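Local coordinates for protein Pa14_01140 (PDB 6OX6) that acts as the immunity protein that binds the type VI secretion effector Tas1 and helps prevent its early activation, at residues T33-P45 against I65-G77. Residues are numbered along the deposited sequence; the frame is centred on the assembly and turned at random.
Sequences TIHVRFYGEAESP and ITREEYETGFPKG
The Tyr39 ring carries Phe74 CB over the centre of one face, 3.5 Å from its centroid, a CH-pi contact. The Phe74 ring itself is slid aside. The two rings are near parallel, planes 11° apart, but barely overlap. Beyond the contact, Tyr39 OH is hydrogen-bonded to Asp17 and Asp19. The Arg37 guanidinium has Gly73 over one face, and Glu41 O and a water at its edge, in plane. Arg37 NE donates to Glu41 O at 2.7 Å, almost straight and in the plane of both groups. Arg37 NH1 donates to Glu71 O at 2.8 Å, approaching from above that carbonyl plane. The water links Arg37 NH2 to Thr72 O. The extended Arg37 chain, with CG anti to the backbone N (chi1 -175°), carries the group to the C-terminal end of helix 67-72. The Tyr70 ring has Arg37 CD over one face and Glu43 OE2 at its edge. Tyr70 OH donates to the anti lone pair of Glu43 OE2 at 2.5 Å. Arg26 forms a salt bridge with the same oxygen, so this one oxygen has two partners. Gly40 N donates to Phe74 O at 2.7 Å, nearly along the C=O axis, and ties the turn to the tail. Gly40 is in the type II beta turn Phe38-Glu41 that follows edge strand 33-38. Together these contacts fasten the C-terminal helix and tail of Tis1 across its antiparallel sheet, a helix-on-sheet packing with an arginine bonded directly to one carbonyl, and through a water to a second, at the helix C-terminus.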
loop_
_atom_site.group_PDB
_atom_site.type_symbol
_atom_site.label_atom_id
_atom_site.label_comp_id
_atom_site.label_asym_id
_atom_site.label_seq_id
_atom_site.Cartn_x
_atom_site.Cartn_y
_atom_site.Cartn_z
ATOM N N THR B 33 -4.934 5.982 -21.845
ATOM C CA THR B 33 -3.786 5.144 -21.524
ATOM C C THR B 33 -3.031 5.674 -20.316
ATOM O O THR B 33 -2.956 6.888 -20.071
ATOM C CB THR B 33 -2.823 5.028 -22.719
ATOM O OG1 THR B 33 -2.562 6.329 -23.243
ATOM C CG2 THR B 33 -3.448 4.185 -23.830
ATOM N N ILE B 34 -2.455 4.737 -19.571
ATOM C CA ILE B 34 -1.612 5.037 -18.435
ATOM C C ILE B 34 -0.214 4.592 -18.793
ATOM O O ILE B 34 -0.023 3.448 -19.241
ATOM C CB ILE B 34 -2.083 4.311 -17.168
ATOM C CG1 ILE B 34 -3.545 4.647 -16.859
ATOM C CG2 ILE B 34 -1.135 4.650 -16.028
ATOM C CD1 ILE B 34 -4.213 3.649 -15.945
ATOM N N HIS B 35 0.758 5.480 -18.601
ATOM C CA HIS B 35 2.162 5.107 -18.676
ATOM C C HIS B 35 2.835 5.396 -17.350
ATOM O O HIS B 35 2.400 6.271 -16.607
ATOM C CB HIS B 35 2.887 5.844 -19.795
ATOM C CG HIS B 35 2.587 5.290 -21.145
ATOM N ND1 HIS B 35 1.468 5.654 -21.861
ATOM C CD2 HIS B 35 3.239 4.376 -21.902
ATOM C CE1 HIS B 35 1.448 4.995 -23.007
ATOM N NE2 HIS B 35 2.511 4.210 -23.056
ATOM N N VAL B 36 3.913 4.667 -17.062
ATOM C CA VAL B 36 4.611 4.769 -15.789
ATOM C C VAL B 36 6.026 5.253 -16.054
ATOM O O VAL B 36 6.617 4.904 -17.086
ATOM C CB VAL B 36 4.621 3.421 -15.038
ATOM C CG1 VAL B 36 5.421 2.350 -15.831
ATOM C CG2 VAL B 36 5.202 3.595 -13.665
ATOM N N ARG B 37 6.552 6.090 -15.136
ATOM C CA ARG B 37 7.945 6.547 -15.192
ATOM C C ARG B 37 8.514 6.526 -13.783
ATOM O O ARG B 37 8.082 7.310 -12.930
ATOM C CB ARG B 37 8.058 7.946 -15.787
ATOM C CG ARG B 37 9.491 8.399 -15.959
ATOM C CD ARG B 37 9.606 9.650 -16.799
ATOM N NE ARG B 37 11.006 10.029 -16.955
ATOM C CZ ARG B 37 11.437 11.176 -17.475
ATOM N NH1 ARG B 37 10.588 12.102 -17.904
ATOM N NH2 ARG B 37 12.732 11.393 -17.551
ATOM N N PHE B 38 9.457 5.621 -13.525
ATOM C CA PHE B 38 10.066 5.508 -12.205
ATOM C C PHE B 38 11.141 6.556 -12.033
ATOM O O PHE B 38 11.742 7.008 -13.012
ATOM C CB PHE B 38 10.662 4.121 -11.992
ATOM C CG PHE B 38 9.610 3.028 -11.867
ATOM C CD1 PHE B 38 9.231 2.277 -12.969
ATOM C CD2 PHE B 38 9.000 2.781 -10.659
ATOM C CE1 PHE B 38 8.273 1.302 -12.869
ATOM C CE2 PHE B 38 8.009 1.781 -10.547
ATOM C CZ PHE B 38 7.658 1.057 -11.657
ATOM N N TYR B 39 11.375 6.955 -10.778
ATOM C CA TYR B 39 12.387 7.970 -10.499
ATOM C C TYR B 39 13.703 7.562 -11.122
ATOM O O TYR B 39 14.112 6.406 -11.020
ATOM C CB TYR B 39 12.586 8.154 -8.997
ATOM C CG TYR B 39 11.536 8.965 -8.288
ATOM C CD1 TYR B 39 10.275 9.186 -8.849
ATOM C CD2 TYR B 39 11.811 9.507 -7.045
ATOM C CE1 TYR B 39 9.308 9.916 -8.173
ATOM C CE2 TYR B 39 10.875 10.220 -6.368
ATOM C CZ TYR B 39 9.621 10.425 -6.922
ATOM O OH TYR B 39 8.723 11.186 -6.192
ATOM N N GLY B 40 14.353 8.509 -11.796
ATOM C CA GLY B 40 15.650 8.263 -12.401
ATOM C C GLY B 40 15.644 7.485 -13.699
ATOM O O GLY B 40 16.723 7.071 -14.161
ATOM N N GLU B 41 14.483 7.283 -14.321
ATOM C CA GLU B 41 14.403 6.485 -15.534
ATOM C C GLU B 41 13.602 7.222 -16.586
ATOM O O GLU B 41 12.837 8.136 -16.284
ATOM C CB GLU B 41 13.744 5.127 -15.267
ATOM C CG GLU B 41 14.579 4.249 -14.369
ATOM C CD GLU B 41 13.921 2.921 -14.034
ATOM O OE1 GLU B 41 13.062 2.453 -14.818
ATOM O OE2 GLU B 41 14.287 2.345 -12.986
ATOM N N ALA B 42 13.731 6.758 -17.826
ATOM C CA ALA B 42 12.780 7.146 -18.856
ATOM C C ALA B 42 11.432 6.445 -18.636
ATOM O O ALA B 42 11.323 5.443 -17.922
ATOM C CB ALA B 42 13.328 6.822 -20.248
ATOM N N GLU B 43 10.391 7.014 -19.241
ATOM C CA GLU B 43 9.075 6.399 -19.204
ATOM C C GLU B 43 9.113 4.997 -19.818
ATOM O O GLU B 43 9.730 4.771 -20.867
ATOM C CB GLU B 43 8.073 7.283 -19.954
ATOM C CG GLU B 43 6.651 6.754 -19.971
ATOM C CD GLU B 43 5.711 7.693 -20.707
ATOM O OE1 GLU B 43 5.503 7.454 -21.919
ATOM O OE2 GLU B 43 5.194 8.668 -20.083
ATOM N N SER B 44 8.437 4.053 -19.161
ATOM C CA SER B 44 8.377 2.703 -19.691
ATOM C C SER B 44 7.500 2.709 -20.939
ATOM O O SER B 44 6.442 3.343 -20.951
ATOM C CB SER B 44 7.792 1.737 -18.646
ATOM O OG SER B 44 8.723 1.538 -17.585
ATOM N N PRO B 45 7.898 2.015 -22.005
ATOM C CA PRO B 45 7.015 1.961 -23.181
ATOM C C PRO B 45 5.736 1.170 -22.946
ATOM O O PRO B 45 4.706 1.513 -23.536
ATOM C CB PRO B 45 7.899 1.312 -24.255
ATOM C CG PRO B 45 8.928 0.520 -23.475
ATOM C CD PRO B 45 9.203 1.375 -22.257
ATOM N N ILE B 65 0.907 16.282 -10.310
ATOM C CA ILE B 65 1.978 17.166 -10.751
ATOM C C ILE B 65 1.648 17.649 -12.163
ATOM O O ILE B 65 0.634 17.265 -12.757
ATOM C CB ILE B 65 3.361 16.479 -10.704
ATOM C CG1 ILE B 65 3.341 15.213 -11.574
ATOM C CG2 ILE B 65 3.755 16.167 -9.238
ATOM C CD1 ILE B 65 4.721 14.479 -11.753
ATOM N N THR B 66 2.517 18.505 -12.695
ATOM C CA THR B 66 2.314 19.065 -14.021
ATOM C C THR B 66 3.039 18.235 -15.079
ATOM O O THR B 66 3.926 17.424 -14.780
ATOM C CB THR B 66 2.807 20.513 -14.082
ATOM O OG1 THR B 66 4.237 20.518 -14.050
ATOM C CG2 THR B 66 2.288 21.312 -12.917
ATOM N N ARG B 67 2.688 18.512 -16.331
ATOM C CA ARG B 67 3.299 17.850 -17.470
ATOM C C ARG B 67 4.794 18.142 -17.492
ATOM O O ARG B 67 5.596 17.252 -17.773
ATOM C CB ARG B 67 2.650 18.318 -18.774
ATOM C CG ARG B 67 3.268 17.716 -20.026
ATOM C CD ARG B 67 2.476 18.088 -21.268
ATOM N NE ARG B 67 3.340 18.552 -22.349
ATOM C CZ ARG B 67 4.027 19.689 -22.321
ATOM N NH1 ARG B 67 3.953 20.485 -21.262
ATOM N NH2 ARG B 67 4.789 20.033 -23.351
ATOM N N GLU B 68 5.178 19.384 -17.195
ATOM C CA GLU B 68 6.601 19.713 -17.188
ATOM C C GLU B 68 7.334 18.956 -16.081
ATOM O O GLU B 68 8.409 18.396 -16.315
ATOM C CB GLU B 68 6.824 21.227 -17.060
ATOM C CG GLU B 68 8.270 21.611 -16.709
ATOM C CD GLU B 68 8.523 21.620 -15.189
ATOM O OE1 GLU B 68 7.577 21.950 -14.435
ATOM O OE2 GLU B 68 9.647 21.266 -14.745
ATOM N N GLU B 69 6.771 18.921 -14.867
ATOM C CA GLU B 69 7.411 18.168 -13.790
ATOM C C GLU B 69 7.583 16.703 -14.170
ATOM O O GLU B 69 8.644 16.108 -13.943
ATOM C CB GLU B 69 6.597 18.263 -12.503
ATOM C CG GLU B 69 6.516 19.632 -11.906
ATOM C CD GLU B 69 5.665 19.629 -10.657
ATOM O OE1 GLU B 69 6.170 19.279 -9.559
ATOM O OE2 GLU B 69 4.458 19.905 -10.797
ATOM N N TYR B 70 6.525 16.093 -14.701
ATOM C CA TYR B 70 6.616 14.704 -15.137
ATOM C C TYR B 70 7.702 14.532 -16.187
ATOM O O TYR B 70 8.540 13.628 -16.087
ATOM C CB TYR B 70 5.275 14.234 -15.687
ATOM C CG TYR B 70 5.321 12.818 -16.215
ATOM C CD1 TYR B 70 5.087 11.754 -15.380
ATOM C CD2 TYR B 70 5.638 12.552 -17.552
ATOM C CE1 TYR B 70 5.119 10.466 -15.837
ATOM C CE2 TYR B 70 5.689 11.253 -18.022
ATOM C CZ TYR B 70 5.429 10.223 -17.154
ATOM O OH TYR B 70 5.462 8.934 -17.582
ATOM N N GLU B 71 7.711 15.401 -17.201
ATOM C CA GLU B 71 8.664 15.215 -18.288
ATOM C C GLU B 71 10.086 15.494 -17.841
ATOM O O GLU B 71 11.026 14.869 -18.345
ATOM C CB GLU B 71 8.287 16.098 -19.469
ATOM C CG GLU B 71 7.017 15.632 -20.134
ATOM C CD GLU B 71 6.627 16.513 -21.304
ATOM O OE1 GLU B 71 7.410 17.434 -21.628
ATOM O OE2 GLU B 71 5.549 16.274 -21.900
ATOM N N THR B 72 10.266 16.414 -16.895
ATOM C CA THR B 72 11.604 16.634 -16.363
ATOM C C THR B 72 12.088 15.414 -15.593
ATOM O O THR B 72 13.241 14.989 -15.739
ATOM C CB THR B 72 11.618 17.868 -15.469
ATOM O OG1 THR B 72 11.209 19.008 -16.233
ATOM C CG2 THR B 72 13.007 18.097 -14.958
ATOM N N GLY B 73 11.216 14.831 -14.777
ATOM C CA GLY B 73 11.560 13.640 -14.035
ATOM C C GLY B 73 12.194 13.939 -12.689
ATOM O O GLY B 73 12.573 15.066 -12.365
ATOM N N PHE B 74 12.304 12.885 -11.887
ATOM C CA PHE B 74 12.736 12.972 -10.521
ATOM C C PHE B 74 14.024 12.187 -10.367
ATOM O O PHE B 74 14.132 11.083 -10.920
ATOM C CB PHE B 74 11.652 12.423 -9.566
ATOM C CG PHE B 74 10.371 13.211 -9.602
ATOM C CD1 PHE B 74 9.559 13.194 -10.725
ATOM C CD2 PHE B 74 10.001 13.994 -8.532
ATOM C CE1 PHE B 74 8.396 13.941 -10.766
ATOM C CE2 PHE B 74 8.835 14.734 -8.558
ATOM C CZ PHE B 74 8.031 14.712 -9.675
ATOM N N PRO B 75 15.019 12.717 -9.658
ATOM C CA PRO B 75 16.269 11.971 -9.467
ATOM C C PRO B 75 15.993 10.651 -8.774
ATOM O O PRO B 75 15.116 10.561 -7.910
ATOM C CB PRO B 75 17.101 12.899 -8.576
ATOM C CG PRO B 75 16.071 13.707 -7.825
ATOM C CD PRO B 75 14.945 13.915 -8.795
ATOM N N LYS B 76 16.762 9.630 -9.138
ATOM C CA LYS B 76 16.621 8.313 -8.536
ATOM C C LYS B 76 16.828 8.422 -7.030
ATOM O O LYS B 76 17.776 9.056 -6.568
ATOM C CB LYS B 76 17.628 7.333 -9.139
ATOM C CG LYS B 76 17.490 5.908 -8.629
ATOM C CD LYS B 76 18.690 5.063 -9.021
ATOM C CE LYS B 76 19.986 5.844 -8.880
ATOM N NZ LYS B 76 21.146 4.951 -8.603
ATOM N N GLY B 77 15.936 7.799 -6.269
ATOM C CA GLY B 77 16.004 7.836 -4.821
ATOM C C GLY B 77 16.956 6.793 -4.250
ATOM O O GLY B 77 17.422 6.902 -3.110
HETATM O O HOH W 1 14.000 13.930 -18.410
#